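Local coordinates for possible substrate binding protein of ABC transporter system (Rhodopseudomonas palustris, PDB 3N0X), which probably binds amino acids, perhaps branched-chain ones, outside the cytoplasmic membrane and delivers them to an ABC transporter, at residues I78-S82 with S83-L87; G235-L238 with P239-A242; T26-M29 with M30-Y34; D129-S132 with N133-I137. All coordinates share one frame; numbering follows the deposited sequence.

Interaction 1 (I78-S82 with S83-L87); sequences IGTSS and SAAAL
Ser82 carries OG trans to its own backbone N (chi1 160°), swung forward over the first turn of helix 83-96, where it accepts the N-H of Ala85 at 3.2 Å in a nearly straight bond (168°). Thr80 has OG1 anti to the backbone N (chi1 -178°), which leaves CG2 between the backbone N and the carbonyl carbon, leaning on the helix and meeting Ala85 CB at 3.6 Å and Ala86 CB at 4.0 Å. Its OG1 turns the other way, to Asp54 OD2. Ser82 is thus the N-cap residue, and its carbonyl opens the regular helical series by taking Ala86 N at 2.9 Å from Ser82 O, in the carbonyl plane. The peptide bond before Thr80 is cis, at the point where strand 76-79 gives way to the turn. Ser81 faces away from the helix and bonds through OG to Gly12 N, while Ser83 OG holds Ala107 N. The turn leads from strand to helix in a beta-alpha-beta unit closed by strand 100-102. Because one serine side chain satisfies an N-H that lacks a preceding-turn carbonyl, the helix start is fixed by polar bonds, and Thr80 CG2 packs on the two alanine methyls and over Ala86 N.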
loop_
_atom_site.group_PDB
_atom_site.type_symbol
_atom_site.label_atom_id
_atom_site.label_comp_id
_atom_site.label_asym_id
_atom_site.label_seq_id
_atom_site.Cartn_x
_atom_site.Cartn_y
_atom_site.Cartn_z
ATOM N N ILE A 78 6.401 -6.623 13.535
ATOM C CA ILE A 78 5.787 -5.893 12.424
ATOM C C ILE A 78 6.776 -4.854 11.976
ATOM O O ILE A 78 7.352 -4.178 12.813
ATOM C CB ILE A 78 4.490 -5.169 12.899
ATOM C CG1 ILE A 78 3.471 -6.160 13.473
ATOM C CG2 ILE A 78 3.855 -4.336 11.759
ATOM C CD1 ILE A 78 2.339 -5.475 14.317
ATOM N N GLY A 79 7.038 -4.744 10.668
ATOM C CA GLY A 79 7.933 -3.707 10.166
ATOM C C GLY A 79 8.087 -3.792 8.663
ATOM O O GLY A 79 7.559 -4.736 8.037
ATOM N N THR A 80 8.728 -2.828 8.018
ATOM C CA THR A 80 9.178 -1.556 8.567
ATOM C C THR A 80 8.860 -0.513 7.500
ATOM O O THR A 80 8.230 -0.840 6.470
ATOM C CB THR A 80 10.692 -1.582 8.948
ATOM O OG1 THR A 80 11.057 -0.316 9.518
ATOM C CG2 THR A 80 11.565 -1.896 7.780
ATOM N N SER A 81 9.227 0.747 7.743
ATOM C CA SER A 81 8.745 1.826 6.895
ATOM C C SER A 81 9.367 1.792 5.504
ATOM O O SER A 81 8.717 2.076 4.503
ATOM C CB SER A 81 8.995 3.183 7.545
ATOM O OG SER A 81 8.697 3.162 8.936
ATOM N N SER A 82 10.653 1.478 5.453
ATOM C CA SER A 82 11.436 1.443 4.207
ATOM C C SER A 82 11.485 0.048 3.618
ATOM O O SER A 82 11.808 -0.883 4.347
ATOM C CB SER A 82 12.874 1.900 4.507
ATOM O OG SER A 82 13.786 1.474 3.518
ATOM N N SER A 83 11.151 -0.102 2.332
ATOM C CA SER A 83 11.281 -1.406 1.667
ATOM C C SER A 83 12.692 -1.960 1.687
ATOM O O SER A 83 12.875 -3.182 1.847
ATOM C CB SER A 83 10.827 -1.372 0.220
ATOM O OG SER A 83 9.427 -1.249 0.132
ATOM N N ALA A 84 13.705 -1.111 1.492
ATOM C CA ALA A 84 15.073 -1.595 1.561
ATOM C C ALA A 84 15.424 -2.160 2.937
ATOM O O ALA A 84 16.057 -3.218 3.027
ATOM C CB ALA A 84 16.076 -0.472 1.127
ATOM N N ALA A 85 14.963 -1.506 4.000
ATOM C CA ALA A 85 15.166 -2.031 5.341
ATOM C C ALA A 85 14.380 -3.353 5.539
ATOM O O ALA A 85 14.890 -4.295 6.117
ATOM C CB ALA A 85 14.751 -0.980 6.432
ATOM N N ALA A 86 13.139 -3.406 5.078
ATOM C CA ALA A 86 12.330 -4.613 5.226
ATOM C C ALA A 86 12.962 -5.800 4.499
ATOM O O ALA A 86 13.000 -6.914 5.045
ATOM C CB ALA A 86 10.899 -4.356 4.744
ATOM N N LEU A 87 13.470 -5.572 3.291
ATOM C CA LEU A 87 14.118 -6.655 2.529
ATOM C C LEU A 87 15.353 -7.190 3.277
ATOM O O LEU A 87 15.568 -8.417 3.357
ATOM C CB LEU A 87 14.496 -6.154 1.137
ATOM C CG LEU A 87 13.367 -6.102 0.141
ATOM C CD1 LEU A 87 13.640 -5.027 -0.973
ATOM C CD2 LEU A 87 13.082 -7.561 -0.414
#

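Interaction 2 (G235-L238 with P239-A242)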
loop_
_atom_site.group_PDB
_atom_site.type_symbol
_atom_site.label_atom_id
_atom_site.label_comp_id
_atom_site.label_asym_id
_atom_site.label_seq_id
_atom_site.Cartn_x
_atom_site.Cartn_y
_atom_site.Cartn_z
ATOM N N GLY A 235 -3.635 6.736 -6.278
ATOM C CA GLY A 235 -3.877 7.599 -5.127
ATOM C C GLY A 235 -2.620 7.789 -4.322
ATOM O O GLY A 235 -1.547 7.287 -4.678
ATOM N N ASN A 236 -2.753 8.488 -3.217
ATOM C CA ASN A 236 -1.574 8.803 -2.418
ATOM C C ASN A 236 -2.016 9.282 -1.050
ATOM O O ASN A 236 -3.189 9.408 -0.765
ATOM C CB ASN A 236 -0.673 9.870 -3.107
ATOM C CG ASN A 236 0.792 9.624 -2.880
ATOM O OD1 ASN A 236 1.220 9.172 -1.810
ATOM N ND2 ASN A 236 1.585 9.850 -3.944
ATOM N N ILE A 237 -1.015 9.524 -0.208
ATOM C CA ILE A 237 -1.257 10.016 1.122
ATOM C C ILE A 237 -1.762 11.445 1.083
ATOM O O ILE A 237 -1.616 12.153 0.101
ATOM C CB ILE A 237 -0.006 9.885 2.024
ATOM C CG1 ILE A 237 1.190 10.655 1.469
ATOM C CG2 ILE A 237 0.290 8.364 2.206
ATOM C CD1 ILE A 237 2.392 10.691 2.428
ATOM N N LEU A 238 -2.384 11.893 2.170
ATOM C CA LEU A 238 -3.032 13.191 2.174
ATOM C C LEU A 238 -2.153 14.395 1.787
ATOM O O LEU A 238 -2.584 15.235 1.006
ATOM C CB LEU A 238 -3.821 13.440 3.488
ATOM C CG LEU A 238 -4.914 12.427 3.853
ATOM C CD1 LEU A 238 -5.550 12.758 5.236
ATOM C CD2 LEU A 238 -5.990 12.350 2.785
ATOM N N PRO A 239 -0.922 14.516 2.346
ATOM C CA PRO A 239 -0.085 15.638 1.887
ATOM C C PRO A 239 0.198 15.640 0.385
ATOM O O PRO A 239 0.265 16.709 -0.249
ATOM C CB PRO A 239 1.209 15.458 2.665
ATOM C CG PRO A 239 0.865 14.611 3.832
ATOM C CD PRO A 239 -0.270 13.716 3.406
ATOM N N ALA A 240 0.356 14.461 -0.180
ATOM C CA ALA A 240 0.594 14.329 -1.616
ATOM C C ALA A 240 -0.639 14.645 -2.484
ATOM O O ALA A 240 -0.510 15.001 -3.668
ATOM C CB ALA A 240 1.118 12.923 -1.929
ATOM N N LEU A 241 -1.831 14.500 -1.914
ATOM C CA LEU A 241 -3.080 14.780 -2.636
ATOM C C LEU A 241 -3.364 16.290 -2.806
ATOM O O LEU A 241 -4.286 16.642 -3.546
ATOM C CB LEU A 241 -4.267 14.095 -1.939
ATOM C CG LEU A 241 -4.350 12.578 -1.955
ATOM C CD1 LEU A 241 -5.589 12.125 -1.201
ATOM C CD2 LEU A 241 -4.346 12.050 -3.408
ATOM N N ALA A 242 -2.610 17.175 -2.128
ATOM C CA ALA A 242 -2.763 18.627 -2.368
ATOM C C ALA A 242 -2.562 18.937 -3.871
ATOM O O ALA A 242 -3.342 19.699 -4.474
ATOM C CB ALA A 242 -1.773 19.452 -1.520
#
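Asn236 lays its carboxamide over the methyl of Ala240, with CG 3.4 Å from Ala240 CB and both OD1 and ND2 within van der Waals range of the same carbon. The motif is a tight helical turn in the loop between strands 229-233 and 251-254 of the periplasmic binding protein fold: residues 239-242 have helical backbone angles without the regular bonds. Leu241 N reaches back to two carbonyls, Ile237 O and Leu238 O, at 3.1 Å each; both bonds are weak and bent, at 134° and 132°, one N-H divided weakly between two carbonyls. Pro239, which has no N-H to offer, follows Leu238, and its CD lies 3.9 Å from Ile237 CG1. That branch is brought there by a chi1 of 59°, which sets CG1 between the backbone N and the carbonyl carbon, also close to Ala240 CB. Leu241 CG packs against two carbonyl oxygens, 3.4 Å from Ile237 O and 3.6 Å from Asn236 O, and its CD1 meets Leu238 CD2 as the two leucine chains cross at a slant. Leu238 N donates to Asp282 OD2 beyond the turn, and Ile237 packs on Phe283 and Phe284 of helix 283-302. Asn236 OD1 also bonds a glycerol, probably from the crystallisation liquor. The same oxygen closes a small ring onto the next residue, accepting Ile237 N at 2.8 Å from Asn236 OD1, in the carbonyl plane and on a lone pair.

Interaction 3 (T26-M29 with M30-Y34); sequences TGLM and MGLEY
Leu28 and Leu32 run side by side along one face of the alpha-helix 18-35, their side chains pointing the same way and their CD1 atoms 4.1 Å apart. This is the tightly packed side: Leu32 lies against Ile47 and Val49 of strand 45-53 and against Ala292 and Val296 of helix 283-302, while Leu28 also rests on Val49 and Ala292. Leu28 CG is trans to the backbone N (chi1 177°), which brings CG and its CD1 branch to Leu32. Four regular i to i+4 bonds link the two segments, among them Gly31 N to Gly27 O at 2.8 Å. Thr26 and Met30 form a second parallel pair, with Thr26 CG2 3.9 Å from the selenium of Met30, a selenomethionine, which packs on Leu269 of helix 264-277. The partly exposed side is looser. There the chain of Met29, also a selenomethionine, bends at chi2 (-45°), which places SE 4.4 Å from Leu32 CD1, though Met29 still rests on Val49 and Met40. Glu33 stretches out to a salt bridge with Arg276 and gives the contact little beyond its CB, while Thr26 OG1 turns back to Lys22 O. At the root of the Glu33 side chain, CB lies 3.4 Å from Met29 O.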
loop_
_atom_site.group_PDB
_atom_site.type_symbol
_atom_site.label_atom_id
_atom_site.label_comp_id
_atom_site.label_asym_id
_atom_site.label_seq_id
_atom_site.Cartn_x
_atom_site.Cartn_y
_atom_site.Cartn_z
ATOM N N THR A 26 0.575 4.807 15.598
ATOM C CA THR A 26 -0.799 5.192 15.997
ATOM C C THR A 26 -1.833 4.132 15.565
ATOM O O THR A 26 -2.711 3.746 16.355
ATOM C CB THR A 26 -1.167 6.557 15.439
ATOM O OG1 THR A 26 -0.258 7.529 15.961
ATOM C CG2 THR A 26 -2.635 6.940 15.762
ATOM N N GLY A 27 -1.735 3.680 14.317
ATOM C CA GLY A 27 -2.681 2.667 13.809
ATOM C C GLY A 27 -2.558 1.361 14.552
ATOM O O GLY A 27 -3.577 0.698 14.872
ATOM N N LEU A 28 -1.320 0.924 14.801
ATOM C CA LEU A 28 -1.096 -0.303 15.561
ATOM C C LEU A 28 -1.752 -0.196 16.962
ATOM O O LEU A 28 -2.481 -1.115 17.384
ATOM C CB LEU A 28 0.405 -0.574 15.703
ATOM C CG LEU A 28 0.785 -1.801 16.546
ATOM C CD1 LEU A 28 0.208 -3.111 15.976
ATOM C CD2 LEU A 28 2.344 -1.854 16.736
HETATM N N MSE A 29 -1.562 0.918 17.659
HETATM C CA MSE A 29 -2.089 1.015 19.020
HETATM C C MSE A 29 -3.589 1.105 19.022
HETATM O O MSE A 29 -4.228 0.479 19.849
HETATM C CB MSE A 29 -1.480 2.194 19.771
HETATM C CG MSE A 29 0.024 2.101 19.907
HETATM SE SE MSE A 29 0.758 0.379 20.428
HETATM C CE MSE A 29 0.146 0.346 22.225
HETATM N N MSE A 30 -4.151 1.861 18.089
HETATM C CA MSE A 30 -5.617 1.969 17.967
HETATM C C MSE A 30 -6.250 0.643 17.547
HETATM O O MSE A 30 -7.343 0.296 18.013
HETATM C CB MSE A 30 -5.997 3.094 16.995
HETATM C CG MSE A 30 -5.739 4.436 17.610
HETATM SE SE MSE A 30 -6.313 5.917 16.509
HETATM C CE MSE A 30 -8.202 5.691 16.745
ATOM N N GLY A 31 -5.581 -0.106 16.666
ATOM C CA GLY A 31 -6.074 -1.405 16.297
ATOM C C GLY A 31 -6.093 -2.430 17.427
ATOM O O GLY A 31 -7.038 -3.219 17.552
ATOM N N LEU A 32 -5.042 -2.406 18.259
ATOM C CA LEU A 32 -4.983 -3.307 19.403
ATOM C C LEU A 32 -6.054 -2.905 20.443
ATOM O O LEU A 32 -6.687 -3.759 21.081
ATOM C CB LEU A 32 -3.581 -3.293 20.023
ATOM C CG LEU A 32 -2.443 -3.866 19.160
ATOM C CD1 LEU A 32 -1.070 -3.611 19.808
ATOM C CD2 LEU A 32 -2.638 -5.411 18.935
ATOM N N GLU A 33 -6.223 -1.601 20.615
ATOM C CA GLU A 33 -7.291 -1.068 21.462
ATOM C C GLU A 33 -8.671 -1.580 20.966
ATOM O O GLU A 33 -9.501 -2.113 21.729
ATOM C CB GLU A 33 -7.226 0.462 21.458
ATOM C CG GLU A 33 -8.473 1.108 22.093
ATOM C CD GLU A 33 -8.502 2.620 21.952
ATOM O OE1 GLU A 33 -7.539 3.187 21.376
ATOM O OE2 GLU A 33 -9.500 3.243 22.409
ATOM N N TYR A 34 -8.921 -1.426 19.663
ATOM C CA TYR A 34 -10.204 -1.870 19.090
ATOM C C TYR A 34 -10.398 -3.371 19.320
ATOM O O TYR A 34 -11.480 -3.815 19.768
ATOM C CB TYR A 34 -10.267 -1.542 17.593
ATOM C CG TYR A 34 -11.560 -1.969 16.943
ATOM C CD1 TYR A 34 -11.694 -3.225 16.367
ATOM C CD2 TYR A 34 -12.623 -1.087 16.878
ATOM C CE1 TYR A 34 -12.925 -3.613 15.787
ATOM C CE2 TYR A 34 -13.799 -1.432 16.294
ATOM C CZ TYR A 34 -13.968 -2.686 15.776
ATOM O OH TYR A 34 -15.198 -2.957 15.208
#

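Interaction 4 (D129-S132 with N133-I137)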
loop_
_atom_site.group_PDB
_atom_site.type_symbol
_atom_site.label_atom_id
_atom_site.label_comp_id
_atom_site.label_asym_id
_atom_site.label_seq_id
_atom_site.Cartn_x
_atom_site.Cartn_y
_atom_site.Cartn_z
ATOM N N ASP A 129 -1.000 -2.053 -6.280
ATOM C CA ASP A 129 -1.235 -0.677 -6.723
ATOM C C ASP A 129 -1.473 -0.612 -8.261
ATOM O O ASP A 129 -2.475 -0.111 -8.746
ATOM C CB ASP A 129 -0.092 0.232 -6.286
ATOM C CG ASP A 129 -0.220 0.686 -4.828
ATOM O OD1 ASP A 129 -1.354 0.705 -4.303
ATOM O OD2 ASP A 129 0.807 1.109 -4.259
ATOM N N ALA A 130 -0.557 -1.200 -9.029
ATOM C CA ALA A 130 -0.618 -1.087 -10.460
ATOM C C ALA A 130 -1.820 -1.811 -11.041
ATOM O O ALA A 130 -2.510 -1.291 -11.906
ATOM C CB ALA A 130 0.723 -1.620 -11.069
ATOM N N ILE A 131 -2.069 -3.020 -10.544
ATOM C CA ILE A 131 -3.171 -3.809 -11.008
ATOM C C ILE A 131 -4.529 -3.156 -10.705
ATOM O O ILE A 131 -5.425 -3.117 -11.564
ATOM C CB ILE A 131 -3.065 -5.253 -10.421
ATOM C CG1 ILE A 131 -1.877 -5.963 -11.048
ATOM C CG2 ILE A 131 -4.351 -6.033 -10.647
ATOM C CD1 ILE A 131 -1.420 -7.242 -10.307
ATOM N N SER A 132 -4.697 -2.678 -9.477
ATOM C CA SER A 132 -5.922 -1.995 -9.132
ATOM C C SER A 132 -6.185 -0.816 -10.087
ATOM O O SER A 132 -7.327 -0.559 -10.451
ATOM C CB SER A 132 -5.900 -1.513 -7.670
ATOM O OG SER A 132 -4.913 -0.519 -7.433
ATOM N N ASN A 133 -5.154 -0.071 -10.456
ATOM C CA ASN A 133 -5.330 1.008 -11.430
ATOM C C ASN A 133 -5.814 0.534 -12.790
ATOM O O ASN A 133 -6.708 1.118 -13.387
ATOM C CB ASN A 133 -4.060 1.859 -11.527
ATOM C CG ASN A 133 -3.990 2.894 -10.436
ATOM O OD1 ASN A 133 -4.445 4.036 -10.640
ATOM N ND2 ASN A 133 -3.478 2.517 -9.265
ATOM N N ALA A 134 -5.244 -0.568 -13.271
ATOM C CA ALA A 134 -5.651 -1.117 -14.565
ATOM C C ALA A 134 -7.098 -1.577 -14.537
ATOM O O ALA A 134 -7.862 -1.321 -15.473
ATOM C CB ALA A 134 -4.728 -2.280 -14.979
ATOM N N VAL A 135 -7.499 -2.264 -13.456
ATOM C CA VAL A 135 -8.857 -2.747 -13.302
ATOM C C VAL A 135 -9.822 -1.549 -13.145
ATOM O O VAL A 135 -10.959 -1.588 -13.677
ATOM C CB VAL A 135 -8.946 -3.733 -12.103
ATOM C CG1 VAL A 135 -10.396 -4.040 -11.726
ATOM C CG2 VAL A 135 -8.128 -5.005 -12.426
ATOM N N ALA A 136 -9.378 -0.486 -12.475
ATOM C CA ALA A 136 -10.218 0.680 -12.287
ATOM C C ALA A 136 -10.536 1.361 -13.630
ATOM O O ALA A 136 -11.716 1.622 -13.929
ATOM C CB ALA A 136 -9.527 1.697 -11.356
ATOM N N ILE A 137 -9.506 1.622 -14.443
ATOM C CA ILE A 137 -9.701 2.482 -15.611
ATOM C C ILE A 137 -9.846 1.750 -16.940
ATOM O O ILE A 137 -10.242 2.327 -17.932
ATOM C CB ILE A 137 -8.585 3.544 -15.711
ATOM C CG1 ILE A 137 -7.233 2.930 -16.134
ATOM C CG2 ILE A 137 -8.452 4.295 -14.357
ATOM C CD1 ILE A 137 -6.100 3.991 -16.354
#
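Asn133 and Asp129 make the polar part of the contact, one turn apart on helix 126-137. Asp129 O receives two N-H groups of Asn133: the side-chain ND2 at 2.9 Å and the backbone N at 3.2 Å, reaching it from opposite faces of its carbonyl plane. A chi1 of -83° folds the Asn133 side chain back along the helix toward that oxygen. The ND2 bond is almost straight (174°) and the oxygen lies in the plane of the amide, although the donor stands 41° out of the carbonyl plane. This bond and two to OD1, from Ala253 N and Trp206 NE1, together fix the rotation of the amide. The Asp129 carboxylate makes a salt bridge with Arg124. Backbone bonds continue the helix, with Val135 N 2.9 Å from Ile131 O and Ala136 N at the same distance from Ser132 O. Apolar contact is slight: Ile131 CG2 and Val135 CG2 meet at 4.3 Å. Around the helix, Ala130 and Ala134 face helix 152-165, whereas Ser132 and Ala136 face Ala253. The arrangement is a buried side-chain to backbone i to i-4 bond, whose asparagine ties helix 126-137 to strands 202-207 (Trp206) and 251-254 (Ala253) in a periplasmic binding protein fold.

Along the chain the order is interaction 3, 1, 4, 2. Interactions 3 and 1 flank the mixed sheet: helix 18-35 and the turn after strand 76-79 have centres about 20 Å apart, yet they touch through Leu28 CD1 and Ile78 CD1, 3.6 Å apart. Interactions 4 and 2, with centres about 18 Å and nearest atoms about 5 Å apart, lie by strand 251-254 of the antiparallel sheet, where Gly235 and Asn133 each bind Ala253; interaction 2 follows strand 229-233 of the four-stranded parallel sheet. Interactions 3 and 4 lie on opposite sides of the chain's centre, about 29 Å between centres. The four thus span a periplasmic binding protein, whose family typically binds ligand between two lobes.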